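Local coordinates for interphotoreceptor retinoid-binding protein (Xenopus laevis, PDB 1J7X), which probably binds retinoids and carries them between the retinal pigment epithelium and the photoreceptors, here seen as a single functional unit, at residues Glu82-Pro85 with Met90-Ala93; Phe128-Val133 with Lys193-Pro198; Ala117-Ile122 with Val158-Ser163; Leu143-Arg148 with Glu218-Leu223; Tyr164-Glu169 with Val188-Lys193. One frame throughout, in Å; residues are numbered along the deposited sequence.

Contact 1 (Glu82-Pro85 with Met90-Ala93)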
# COMPACT_ATOMS: atom_id res chain seq x y z
N GLU A 82 17.77 11.91 8.80
CA GLU A 82 18.64 13.07 9.00
C GLU A 82 18.10 14.04 10.05
O GLU A 82 18.74 15.08 10.32
CB GLU A 82 18.87 13.79 7.67
CG GLU A 82 17.62 14.01 6.85
CD GLU A 82 17.94 14.52 5.46
OE1 GLU A 82 18.52 15.65 5.37
OE2 GLU A 82 17.63 13.79 4.47
N ASN A 83 16.93 13.73 10.62
CA ASN A 83 16.33 14.60 11.61
C ASN A 83 15.98 13.88 12.91
O ASN A 83 15.19 14.40 13.69
CB ASN A 83 15.07 15.22 11.04
CG ASN A 83 15.36 16.03 9.78
OD1 ASN A 83 15.77 15.49 8.76
ND2 ASN A 83 15.16 17.32 9.87
N ILE A 84 16.56 12.70 13.10
CA ILE A 84 16.35 11.89 14.29
C ILE A 84 17.31 12.35 15.39
O ILE A 84 18.48 12.45 15.11
CB ILE A 84 16.64 10.42 13.99
CG1 ILE A 84 15.76 9.94 12.84
CG2 ILE A 84 16.33 9.56 15.22
CD1 ILE A 84 16.01 8.49 12.47
N PRO A 85 16.81 12.64 16.59
CA PRO A 85 17.63 13.05 17.74
C PRO A 85 18.63 11.99 18.18
O PRO A 85 18.39 10.81 17.92
CB PRO A 85 16.59 13.25 18.85
CG PRO A 85 15.35 13.59 18.11
CD PRO A 85 15.38 12.65 16.93
N MSE A 90 15.22 11.99 24.40
CA MSE A 90 14.43 12.57 23.31
C MSE A 90 13.89 11.51 22.34
O MSE A 90 12.76 11.62 21.89
CB MSE A 90 15.21 13.60 22.54
CG MSE A 90 15.35 14.92 23.31
SE MSE A 90 16.00 16.34 22.16
CE MSE A 90 17.77 15.87 22.23
N LEU A 91 14.71 10.51 22.01
CA LEU A 91 14.25 9.44 21.14
C LEU A 91 13.06 8.75 21.79
O LEU A 91 12.09 8.48 21.10
CB LEU A 91 15.40 8.43 20.90
CG LEU A 91 16.43 8.88 19.90
CD1 LEU A 91 17.64 7.91 19.80
CD2 LEU A 91 15.83 9.03 18.58
N GLN A 92 13.15 8.38 23.10
CA GLN A 92 12.00 7.66 23.75
C GLN A 92 10.79 8.57 23.72
O GLN A 92 9.68 8.13 23.42
CB GLN A 92 12.34 7.27 25.23
CG GLN A 92 11.25 6.47 25.88
CD GLN A 92 11.05 5.10 25.20
OE1 GLN A 92 11.93 4.21 25.31
NE2 GLN A 92 9.98 5.00 24.33
N ALA A 93 11.01 9.87 23.94
CA ALA A 93 9.91 10.83 23.96
C ALA A 93 9.22 10.89 22.57
O ALA A 93 7.97 10.94 22.50
CB ALA A 93 10.43 12.19 24.31

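Contact 2 (Phe128-Val133 with Lys193-Pro198)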
# COMPACT_ATOMS: atom_id res chain seq x y z
N PHE A 128 13.52 1.81 21.41
CA PHE A 128 12.51 2.60 22.16
C PHE A 128 11.13 2.07 21.85
O PHE A 128 10.24 2.18 22.75
CB PHE A 128 12.68 4.08 21.78
CG PHE A 128 14.15 4.55 22.00
CD1 PHE A 128 14.61 4.78 23.27
CD2 PHE A 128 15.00 4.66 20.97
CE1 PHE A 128 15.98 5.20 23.52
CE2 PHE A 128 16.39 5.03 21.17
CZ PHE A 128 16.85 5.30 22.45
N ILE A 129 10.94 1.57 20.62
CA ILE A 129 9.66 1.01 20.23
C ILE A 129 9.37 -0.23 21.08
O ILE A 129 8.19 -0.57 21.46
CB ILE A 129 9.58 0.69 18.74
CG1 ILE A 129 9.71 1.97 18.04
CG2 ILE A 129 8.22 0.04 18.47
CD1 ILE A 129 9.82 1.74 16.53
N VAL A 130 10.45 -0.86 21.50
CA VAL A 130 10.26 -1.99 22.41
C VAL A 130 9.47 -1.62 23.66
O VAL A 130 8.58 -2.39 24.13
CB VAL A 130 11.61 -2.58 22.85
CG1 VAL A 130 11.41 -3.57 23.98
CG2 VAL A 130 12.35 -3.24 21.68
N ASN A 131 9.82 -0.46 24.24
CA ASN A 131 9.21 -0.01 25.47
C ASN A 131 7.80 0.56 25.20
O ASN A 131 6.89 0.36 25.98
CB ASN A 131 10.06 1.14 26.07
CG ASN A 131 11.40 0.66 26.54
OD1 ASN A 131 11.49 -0.46 27.04
ND2 ASN A 131 12.45 1.50 26.38
N THR A 132 7.61 1.28 24.09
CA THR A 132 6.30 1.90 23.85
C THR A 132 5.24 0.92 23.33
O THR A 132 4.06 0.97 23.69
CB THR A 132 6.51 3.01 22.90
OG1 THR A 132 7.46 3.93 23.48
CG2 THR A 132 5.25 3.89 22.60
N VAL A 133 5.66 0.01 22.52
CA VAL A 133 4.68 -0.84 21.81
C VAL A 133 4.76 -2.28 22.20
O VAL A 133 3.88 -2.76 22.82
CB VAL A 133 4.84 -0.73 20.31
CG1 VAL A 133 3.82 -1.65 19.57
CG2 VAL A 133 4.70 0.67 19.90
N LYS A 193 14.41 -12.39 12.69
CA LYS A 193 14.65 -11.83 14.03
C LYS A 193 14.16 -10.40 14.07
O LYS A 193 14.44 -9.65 13.16
CB LYS A 193 16.13 -11.90 14.35
CG LYS A 193 16.53 -11.22 15.66
CD LYS A 193 16.02 -11.98 16.84
CE LYS A 193 16.12 -11.13 18.22
NZ LYS A 193 17.35 -10.30 18.18
N VAL A 194 13.40 -10.07 15.11
CA VAL A 194 13.02 -8.69 15.32
C VAL A 194 13.58 -8.21 16.69
O VAL A 194 13.94 -9.06 17.55
CB VAL A 194 11.45 -8.54 15.35
CG1 VAL A 194 10.91 -8.98 13.89
CG2 VAL A 194 10.80 -9.26 16.48
N LEU A 195 13.54 -6.92 16.92
CA LEU A 195 14.02 -6.40 18.20
C LEU A 195 12.74 -6.26 19.07
O LEU A 195 11.81 -5.48 18.75
CB LEU A 195 14.72 -5.06 17.99
CG LEU A 195 15.43 -4.56 19.23
CD1 LEU A 195 16.65 -5.39 19.42
CD2 LEU A 195 15.78 -3.16 19.24
N GLY A 196 12.80 -6.87 20.23
CA GLY A 196 11.65 -6.75 21.13
C GLY A 196 10.76 -7.93 20.89
O GLY A 196 11.05 -8.74 20.02
N LYS A 197 9.74 -8.10 21.72
CA LYS A 197 8.90 -9.30 21.69
C LYS A 197 7.90 -9.26 20.55
O LYS A 197 7.15 -8.31 20.40
CB LYS A 197 8.08 -9.39 22.95
CG LYS A 197 8.93 -9.71 24.21
CD LYS A 197 8.13 -9.53 25.47
CE LYS A 197 8.96 -9.82 26.68
NZ LYS A 197 8.20 -9.30 27.88
N PRO A 198 7.93 -10.24 19.67
CA PRO A 198 6.92 -10.28 18.62
C PRO A 198 5.57 -10.52 19.28
O PRO A 198 5.46 -11.09 20.39
CB PRO A 198 7.37 -11.47 17.73
CG PRO A 198 8.25 -12.19 18.45
CD PRO A 198 8.98 -11.25 19.41

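Contact 3 (Ala117-Ile122 with Val158-Ser163)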
# COMPACT_ATOMS: atom_id res chain seq x y z
N ALA A 117 7.67 5.37 8.64
CA ALA A 117 8.97 5.93 8.32
C ALA A 117 9.85 4.88 7.61
O ALA A 117 9.56 3.71 7.67
CB ALA A 117 9.62 6.33 9.58
N ASP A 118 10.88 5.37 6.95
CA ASP A 118 11.80 4.53 6.23
C ASP A 118 12.48 3.56 7.24
O ASP A 118 12.62 3.88 8.43
CB ASP A 118 12.89 5.38 5.55
CG ASP A 118 13.81 4.54 4.72
OD1 ASP A 118 13.41 4.12 3.62
OD2 ASP A 118 14.91 4.18 5.21
N VAL A 119 12.87 2.41 6.73
CA VAL A 119 13.48 1.44 7.61
C VAL A 119 14.75 2.01 8.32
O VAL A 119 15.14 1.54 9.39
CB VAL A 119 13.70 0.08 6.90
CG1 VAL A 119 14.83 0.18 5.90
CG2 VAL A 119 13.92 -1.04 7.92
N SER A 120 15.39 3.03 7.69
CA SER A 120 16.61 3.58 8.31
C SER A 120 16.27 4.31 9.61
O SER A 120 17.08 4.35 10.53
CB SER A 120 17.38 4.41 7.33
OG SER A 120 16.64 5.54 6.87
N VAL A 121 15.06 4.87 9.67
CA VAL A 121 14.55 5.55 10.81
C VAL A 121 14.12 4.57 11.85
O VAL A 121 14.48 4.69 13.05
CB VAL A 121 13.46 6.49 10.42
CG1 VAL A 121 12.82 7.09 11.70
CG2 VAL A 121 14.02 7.61 9.44
N ILE A 122 13.37 3.54 11.44
CA ILE A 122 12.92 2.55 12.35
C ILE A 122 14.06 1.87 13.04
O ILE A 122 13.95 1.52 14.21
CB ILE A 122 11.99 1.46 11.76
CG1 ILE A 122 10.74 2.09 11.16
CG2 ILE A 122 11.61 0.37 12.78
CD1 ILE A 122 9.86 2.80 12.23
N VAL A 158 7.90 -2.08 6.00
CA VAL A 158 6.76 -2.94 6.10
C VAL A 158 7.08 -4.39 6.43
O VAL A 158 6.42 -5.00 7.24
CB VAL A 158 5.88 -2.74 4.87
CG1 VAL A 158 4.74 -3.66 4.83
CG2 VAL A 158 5.27 -1.31 4.86
N PRO A 159 8.07 -4.99 5.75
CA PRO A 159 8.39 -6.36 6.09
C PRO A 159 8.78 -6.56 7.54
O PRO A 159 8.38 -7.50 8.19
CB PRO A 159 9.52 -6.72 5.09
CG PRO A 159 9.24 -5.76 3.89
CD PRO A 159 8.76 -4.45 4.56
N LEU A 160 9.57 -5.65 8.06
CA LEU A 160 10.02 -5.70 9.43
C LEU A 160 8.85 -5.62 10.36
O LEU A 160 8.73 -6.41 11.28
CB LEU A 160 11.03 -4.56 9.67
CG LEU A 160 11.52 -4.53 11.16
CD1 LEU A 160 12.19 -5.84 11.46
CD2 LEU A 160 12.50 -3.37 11.39
N LEU A 161 7.94 -4.66 10.14
CA LEU A 161 6.77 -4.57 11.00
C LEU A 161 5.94 -5.82 10.97
O LEU A 161 5.46 -6.31 11.97
CB LEU A 161 5.94 -3.34 10.65
CG LEU A 161 4.64 -3.18 11.39
CD1 LEU A 161 4.90 -3.05 12.83
CD2 LEU A 161 3.78 -1.96 10.97
N LEU A 162 5.68 -6.33 9.78
CA LEU A 162 4.87 -7.47 9.64
C LEU A 162 5.42 -8.65 10.46
O LEU A 162 4.67 -9.44 11.02
CB LEU A 162 4.83 -7.82 8.19
CG LEU A 162 3.91 -7.04 7.27
CD1 LEU A 162 4.21 -7.40 5.79
CD2 LEU A 162 2.49 -7.29 7.55
N SER A 163 6.74 -8.71 10.54
CA SER A 163 7.47 -9.81 11.24
C SER A 163 7.15 -9.91 12.68
O SER A 163 7.30 -10.98 13.27
CB SER A 163 8.94 -9.69 11.01
OG SER A 163 9.28 -9.73 9.60

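Contact 4 (Leu143-Arg148 with Glu218-Leu223)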
# COMPACT_ATOMS: atom_id res chain seq x y z
N LEU A 143 -5.40 -7.59 19.48
CA LEU A 143 -4.80 -6.28 19.19
C LEU A 143 -5.53 -5.60 18.05
O LEU A 143 -5.83 -6.19 17.04
CB LEU A 143 -3.34 -6.46 18.79
CG LEU A 143 -2.63 -5.18 18.34
CD1 LEU A 143 -2.47 -4.25 19.55
CD2 LEU A 143 -1.24 -5.38 17.77
N ILE A 144 -5.81 -4.35 18.25
CA ILE A 144 -6.44 -3.48 17.25
C ILE A 144 -5.41 -2.54 16.76
O ILE A 144 -4.94 -1.74 17.56
CB ILE A 144 -7.64 -2.69 17.81
CG1 ILE A 144 -8.81 -3.66 18.10
CG2 ILE A 144 -8.12 -1.70 16.83
CD1 ILE A 144 -8.46 -4.84 18.91
N ILE A 145 -5.06 -2.54 15.49
CA ILE A 145 -4.09 -1.62 14.94
C ILE A 145 -4.89 -0.60 14.14
O ILE A 145 -5.57 -0.96 13.15
CB ILE A 145 -3.07 -2.39 14.04
CG1 ILE A 145 -2.42 -3.56 14.77
CG2 ILE A 145 -2.06 -1.38 13.41
CD1 ILE A 145 -1.41 -4.29 13.86
N ASP A 146 -4.89 0.64 14.61
CA ASP A 146 -5.65 1.70 14.04
C ASP A 146 -4.86 2.49 12.94
O ASP A 146 -3.95 3.22 13.25
CB ASP A 146 -6.08 2.66 15.12
CG ASP A 146 -7.13 3.61 14.65
OD1 ASP A 146 -7.41 3.71 13.42
OD2 ASP A 146 -7.74 4.26 15.52
N LEU A 147 -5.16 2.28 11.63
CA LEU A 147 -4.51 2.97 10.59
C LEU A 147 -5.39 3.95 9.88
O LEU A 147 -5.11 4.42 8.74
CB LEU A 147 -4.00 1.92 9.55
CG LEU A 147 -3.03 0.94 10.09
CD1 LEU A 147 -2.60 -0.20 8.90
CD2 LEU A 147 -1.84 1.59 10.73
N ARG A 148 -6.51 4.23 10.50
CA ARG A 148 -7.46 5.18 9.93
C ARG A 148 -6.87 6.53 9.63
O ARG A 148 -7.40 7.23 8.77
CB ARG A 148 -8.74 5.39 10.80
CG ARG A 148 -9.60 4.13 10.86
CD ARG A 148 -10.74 4.27 11.88
NE ARG A 148 -10.24 4.42 13.22
CZ ARG A 148 -11.01 4.66 14.29
NH1 ARG A 148 -12.33 4.64 14.14
NH2 ARG A 148 -10.46 4.77 15.50
N GLU A 218 -1.48 1.05 3.41
CA GLU A 218 -2.33 0.16 2.61
C GLU A 218 -1.65 -1.21 2.35
O GLU A 218 -2.24 -2.23 2.49
CB GLU A 218 -2.66 0.86 1.27
CG GLU A 218 -3.47 2.14 1.40
CD GLU A 218 -3.87 2.74 0.02
OE1 GLU A 218 -4.86 2.17 -0.65
OE2 GLU A 218 -3.20 3.68 -0.45
N GLU A 219 -0.34 -1.12 2.09
CA GLU A 219 0.46 -2.32 1.87
C GLU A 219 0.46 -3.17 3.05
O GLU A 219 0.25 -4.38 2.97
CB GLU A 219 1.86 -2.01 1.43
CG GLU A 219 1.95 -1.61 -0.03
CD GLU A 219 3.41 -1.36 -0.53
OE1 GLU A 219 4.34 -2.00 0.01
OE2 GLU A 219 3.56 -0.50 -1.49
N PHE A 220 0.63 -2.53 4.21
CA PHE A 220 0.61 -3.28 5.53
C PHE A 220 -0.69 -3.94 5.76
O PHE A 220 -0.77 -5.18 6.11
CB PHE A 220 1.00 -2.36 6.72
CG PHE A 220 0.98 -3.04 8.01
CD1 PHE A 220 2.03 -3.75 8.45
CD2 PHE A 220 -0.14 -2.94 8.86
CE1 PHE A 220 1.90 -4.51 9.66
CE2 PHE A 220 -0.17 -3.56 10.03
CZ PHE A 220 0.83 -4.34 10.44
N ALA A 221 -1.78 -3.16 5.58
CA ALA A 221 -3.14 -3.70 5.78
C ALA A 221 -3.43 -4.87 4.77
O ALA A 221 -3.98 -5.95 5.10
CB ALA A 221 -4.24 -2.63 5.62
N TYR A 222 -3.09 -4.56 3.54
CA TYR A 222 -3.30 -5.59 2.45
C TYR A 222 -2.59 -6.92 2.78
O TYR A 222 -3.19 -8.02 2.73
CB TYR A 222 -2.85 -5.04 1.11
CG TYR A 222 -3.11 -6.01 -0.01
CD1 TYR A 222 -4.36 -6.15 -0.58
CD2 TYR A 222 -2.09 -6.86 -0.40
CE1 TYR A 222 -4.57 -7.16 -1.61
CE2 TYR A 222 -2.31 -7.88 -1.38
CZ TYR A 222 -3.56 -7.97 -1.99
OH TYR A 222 -3.79 -8.93 -2.94
N LEU A 223 -1.32 -6.76 3.16
CA LEU A 223 -0.49 -7.92 3.51
C LEU A 223 -0.96 -8.67 4.72
O LEU A 223 -1.05 -9.95 4.72
CB LEU A 223 0.98 -7.50 3.61
CG LEU A 223 1.54 -7.17 2.26
CD1 LEU A 223 2.92 -6.62 2.51
CD2 LEU A 223 1.65 -8.45 1.30

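Contact 5 (Tyr164-Glu169 with Val188-Lys193)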
# COMPACT_ATOMS: atom_id res chain seq x y z
N TYR A 164 6.62 -8.86 13.27
CA TYR A 164 6.17 -8.94 14.67
C TYR A 164 4.89 -9.73 14.85
O TYR A 164 4.48 -10.02 16.00
CB TYR A 164 6.01 -7.51 15.29
CG TYR A 164 7.32 -6.83 15.59
CD1 TYR A 164 8.04 -6.15 14.61
CD2 TYR A 164 7.78 -6.73 16.86
CE1 TYR A 164 9.26 -5.55 14.83
CE2 TYR A 164 9.06 -6.19 17.10
CZ TYR A 164 9.76 -5.56 16.13
OH TYR A 164 10.97 -4.96 16.42
N PHE A 165 4.24 -10.07 13.75
CA PHE A 165 2.98 -10.81 13.81
C PHE A 165 3.08 -12.19 13.20
O PHE A 165 2.05 -12.83 12.97
CB PHE A 165 1.90 -9.98 13.16
CG PHE A 165 1.72 -8.66 13.78
CD1 PHE A 165 1.02 -8.51 14.96
CD2 PHE A 165 2.31 -7.58 13.27
CE1 PHE A 165 0.91 -7.26 15.51
CE2 PHE A 165 2.30 -6.35 13.84
CZ PHE A 165 1.56 -6.16 14.98
N LEU A 166 4.31 -12.66 12.99
CA LEU A 166 4.51 -13.98 12.36
C LEU A 166 5.44 -14.80 13.22
O LEU A 166 5.88 -14.30 14.22
CB LEU A 166 5.16 -13.85 11.02
CG LEU A 166 4.36 -13.00 10.06
CD1 LEU A 166 5.22 -12.69 8.83
CD2 LEU A 166 3.13 -13.74 9.62
N ASP A 167 5.72 -16.04 12.84
CA ASP A 167 6.59 -16.98 13.62
C ASP A 167 8.05 -16.61 13.57
O ASP A 167 8.60 -16.47 12.51
CB ASP A 167 6.43 -18.41 13.10
CG ASP A 167 5.17 -19.11 13.63
OD1 ASP A 167 4.90 -20.25 13.17
OD2 ASP A 167 4.44 -18.61 14.54
N PRO A 168 8.69 -16.48 14.72
CA PRO A 168 10.11 -16.10 14.83
C PRO A 168 11.03 -16.92 13.96
O PRO A 168 12.11 -16.48 13.53
CB PRO A 168 10.40 -16.41 16.27
CG PRO A 168 9.10 -16.10 16.95
CD PRO A 168 8.09 -16.71 16.04
N GLU A 169 10.64 -18.17 13.75
CA GLU A 169 11.41 -19.00 12.82
C GLU A 169 10.50 -19.61 11.79
O GLU A 169 9.90 -20.67 12.05
CB GLU A 169 12.13 -20.11 13.57
CG GLU A 169 13.12 -19.61 14.61
CD GLU A 169 14.20 -18.71 14.04
OE1 GLU A 169 14.98 -19.18 13.16
OE2 GLU A 169 14.27 -17.54 14.49
N VAL A 188 10.05 -10.73 -1.45
CA VAL A 188 10.12 -10.07 -0.16
C VAL A 188 9.67 -10.97 0.92
O VAL A 188 8.60 -11.53 0.93
CB VAL A 188 9.38 -8.67 -0.16
CG1 VAL A 188 9.60 -8.00 1.19
CG2 VAL A 188 9.84 -7.83 -1.30
N TYR A 189 10.53 -11.17 1.92
CA TYR A 189 10.27 -12.03 2.99
C TYR A 189 10.28 -11.26 4.34
O TYR A 189 10.87 -10.24 4.37
CB TYR A 189 11.38 -13.14 3.11
CG TYR A 189 11.40 -14.06 1.90
CD1 TYR A 189 10.55 -15.10 1.77
CD2 TYR A 189 12.27 -13.78 0.86
CE1 TYR A 189 10.60 -15.87 0.62
CE2 TYR A 189 12.26 -14.58 -0.25
CZ TYR A 189 11.44 -15.57 -0.31
OH TYR A 189 11.47 -16.31 -1.54
N SER A 190 9.70 -11.89 5.31
CA SER A 190 9.68 -11.47 6.68
C SER A 190 11.08 -11.66 7.22
O SER A 190 11.87 -12.38 6.68
CB SER A 190 8.69 -12.28 7.50
OG SER A 190 8.95 -13.64 7.57
N HIS A 191 11.37 -11.01 8.32
CA HIS A 191 12.64 -11.17 9.03
C HIS A 191 12.62 -12.30 10.05
O HIS A 191 11.65 -12.44 10.76
CB HIS A 191 13.01 -9.86 9.72
CG HIS A 191 13.57 -8.84 8.79
ND1 HIS A 191 14.93 -8.56 8.73
CD2 HIS A 191 12.99 -8.15 7.76
CE1 HIS A 191 15.16 -7.73 7.73
NE2 HIS A 191 13.99 -7.44 7.14
N PRO A 192 13.67 -13.09 10.12
CA PRO A 192 13.82 -14.13 11.11
C PRO A 192 14.09 -13.64 12.53
O PRO A 192 13.95 -14.39 13.44
CB PRO A 192 15.03 -14.91 10.57
CG PRO A 192 15.87 -13.88 9.94
CD PRO A 192 14.81 -13.05 9.15
N LYS A 193 14.41 -12.39 12.69
CA LYS A 193 14.65 -11.83 14.03
C LYS A 193 14.16 -10.40 14.07
O LYS A 193 14.44 -9.65 13.16
CB LYS A 193 16.13 -11.90 14.35
CG LYS A 193 16.53 -11.22 15.66
CD LYS A 193 16.02 -11.98 16.84
CE LYS A 193 16.12 -11.13 18.22
NZ LYS A 193 17.35 -10.30 18.18

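Contact 1 (Glu82-Pro85 with Met90-Ala93)
The carbonyl oxygen of Pro85 is touched by three carbons of Leu91: Leu91 CD2 lies 3.2 Å from Pro85 O, and CG and CD1 follow close behind. This is a carbon-to-oxygen contact, and no hydrogen bond joins the two segments. The first torsion of Leu91 sets CG anti to the carbonyl carbon (chi1 -77°), which swings the isobutyl group off the helix toward the incoming loop. Its CD2 branch then reaches two more groups. Leu91 CD2 stands 4.0 Å from Pro85 CD and only 3.4 Å from Ile84 CG2, tighter than the usual van der Waals spacing. The Ile84 and Leu91 side chains cross there at about a right angle. On the more exposed side, Pro85 CB lies 4.0 Å from CB of Met90, present as selenomethionine, whose chain is bent at chi3. Replacing Leu91 by an alanine would probably open a gap beneath Ile84 CG2 and strip the apolar cover from Pro85 O. The contact folds the loop after strand 64-67 back on the first turns of helix 88-98, where Met90 N is hydrogen-bonded to Asp87 OD1. Helix 119-137 runs beneath both parts: Ile84 packs on its residues Val121 and Lys124, and Leu91 packs on Leu125 and Phe128, so that loop and helix share one apolar seam.

Contact 2 (Phe128-Val133 with Lys193-Pro198)
The peptide group between Leu195 and Gly196 turns one of its flat faces to Val130, whose CG2 methyl stands above the plane, displaced to the side of Leu195 O and Gly196 CA. This methyl is 3.6 Å from Gly196 CA and 3.7 Å from Leu195 O. At the oxygen end, Tyr164 OH makes a hydrogen bond to Leu195 O, giving that acceptor a polar mate where Val130 offers only carbon. Val130 is turned with CG2 anti to its carbonyl carbon and beside the backbone N, which sends this branch across to the loop. A looser apolar touch, 4.2 Å between Val130 CG2 and Leu195 CG, adds to the patch, and Leu195 also leans on Ala126 and Pro127 one turn earlier in helix 119-137. The closeness depends on Gly196 having no side chain: a CB there would lie about 2.7 Å from Val130 CG2, a clash, and the backbone angles of Gly196 (phi 94°) would also press it against Leu195 O. Between the segments themselves there is no hydrogen bond. The direct contact is thus carried mainly by the Val130 CG2 methyl on backbone, with Leu195 adding apolar cover, and is governed by shape; a polar tie to the helix comes from the salt bridge of Lys197 NZ with Glu135, while Tyr164, from another loop, satisfies Leu195 O.

Contact 3 (Ala117-Ile122 with Val158-Ser163)
Leu160 extends its CD2 methyl toward Val119 and Ile122, two residues one turn apart near the start of helix 119-137. The closer approach is to Ile122, with Leu160 CD2 at 4.1 Å from Ile122 CG2, and the two side chains slide past each other in opposite directions. Val119 CG2 touches the same methyl at 4.4 Å from Leu160 CD2, a light contact. In Leu160 the CG atom is anti to the backbone N (chi1 178°), which carries the branch away from its own helix and across to the other; in Ile122 it is the CG2 branch that takes this setting. All of the meeting surface is apolar, and it is small.

The polar groups bond within each segment, and Asp118 caps the start of the first helix. As its N-cap residue, Asp118 accepts through OD2 from Ser120 N at 2.8 Å and from Ser120 OG at 2.8 Å, the two donors arriving from opposite faces of the carboxylate. Asp118 OD1 is bonded to Thr156 OG1, which ties the cap to the chain just ahead of helix 158-163. In that short helix, Ser163 OG donates back to Pro159 O over 2.8 Å. Helix 158-163 packs on its other sides against two further elements: Leu161 and Leu162 press on Phe220 of helix 216-226, while Pro159 and Leu162 cover Leu174 of strand 173-179.

Contact 4 (Leu143-Arg148 with Glu218-Leu223)
Within the spiral fold of the ClpP/crotonase clan, Ile145, on strand 142-146, and Leu147, which follows it closely in the chain, pack against Phe220 on a helix that covers the sheet. Both aliphatic chains meet the same edge of the ring, near its plane. Leu147 CD1 is 3.7 Å from Phe220 CD2, and Ile145 CD1 follows at 4.1 Å from Phe220 CZ and equally near CE2; each side chain crosses Phe220 at about a right angle. Phe220 has its CG anti to the backbone N (chi1 179°), which points the ring from the helix to the strand. Beside it, Leu147 CD1 also brushes Ala221 CB at 4.4 Å. All four residues are buried.

The helix takes part in a beta-alpha-beta crossover: strand 142-146 lies parallel to strand 204-209 in the mixed sheet, and helix 216-226 belongs to the connection that leads from strand 204-209 to the parallel strand 231-234.

Next along the chain, Asp146 and Arg148 brace the backbone. Asp146 OD1 accepts from Arg148 N at 3.1 Å, an Asx turn, and from Arg148 NE at 2.9 Å, the two nitrogens approaching from opposite faces of the carboxylate plane. Arg148 NH2 completes a side-on salt bridge to Asp146 OD2 at 2.8 Å, with an N-H...O angle of 168°. Tyr110 OH is also bonded to Asp146 OD2, and Arg148 NH1 to Ala284 O.

Contact 5 (Tyr164-Glu169 with Val188-Lys193)
Leu166 and Ser190 meet at the base of an antiparallel hairpin, strands 173-179 and 186-189, where the loop leading into the hairpin passes the chain leaving it. This inner part is compact and buried. Leu166 points its side chain at the other segment, with CG anti to the carbonyl carbon (chi1 -59°), and its CD1 methyl comes to 3.7 Å from Ser190 CB. Leu166 also packs on Ile172, just ahead of the first hairpin strand, so Leu166 touches both the entry and the exit of the hairpin.

Outward the contact changes character. Pro168, Glu169 and Pro192 are exposed, and no hydrogen bond links the two segments. The carbonyl oxygens Pro168 O and Pro192 O are modelled 2.8 Å apart, yet both are acceptors, so this closeness is doubtful as a feature of the structure. Glu169 folds back at chi2 toward Pro192 but is poorly ordered, and its carboxylate should be given little weight. This outer part is therefore a meeting of backbones at the surface, whereas the inner part is a buried methyl contact.

Ser190 also serves the inner side with its hydroxyl: OG stands between the backbone N and the carbonyl carbon (chi1 62°) and accepts a hydrogen bond from Ile172 N, while remaining 4.1 Å from Leu166 CD1.

Overall arrangement
Contacts 2 and 3 both use helix 119-137, and contact 1 packs against it. Contact 1 touches contact 2 through Gln92, whose OE1 lies 3.0 Å from Asn131 ND2, and contact 3 through Ile84 and Val121. Contacts 2, 3 and 5 form a second group with centres 12 to 13 Å apart: Val194 packs on Ser163, and Ser163 OG is 2.8 Å from His191 N. The centre of contact 4 lies about 10 Å from the centre of the chain, the nearest of the five; it reaches contact 3 through Leu223 with Leu162 and contact 5 through Phe165. Contacts 1 and 4 remain apart, with nearest atoms about 16 Å distant. No bound retinoid marks a ligand pocket among these five contacts.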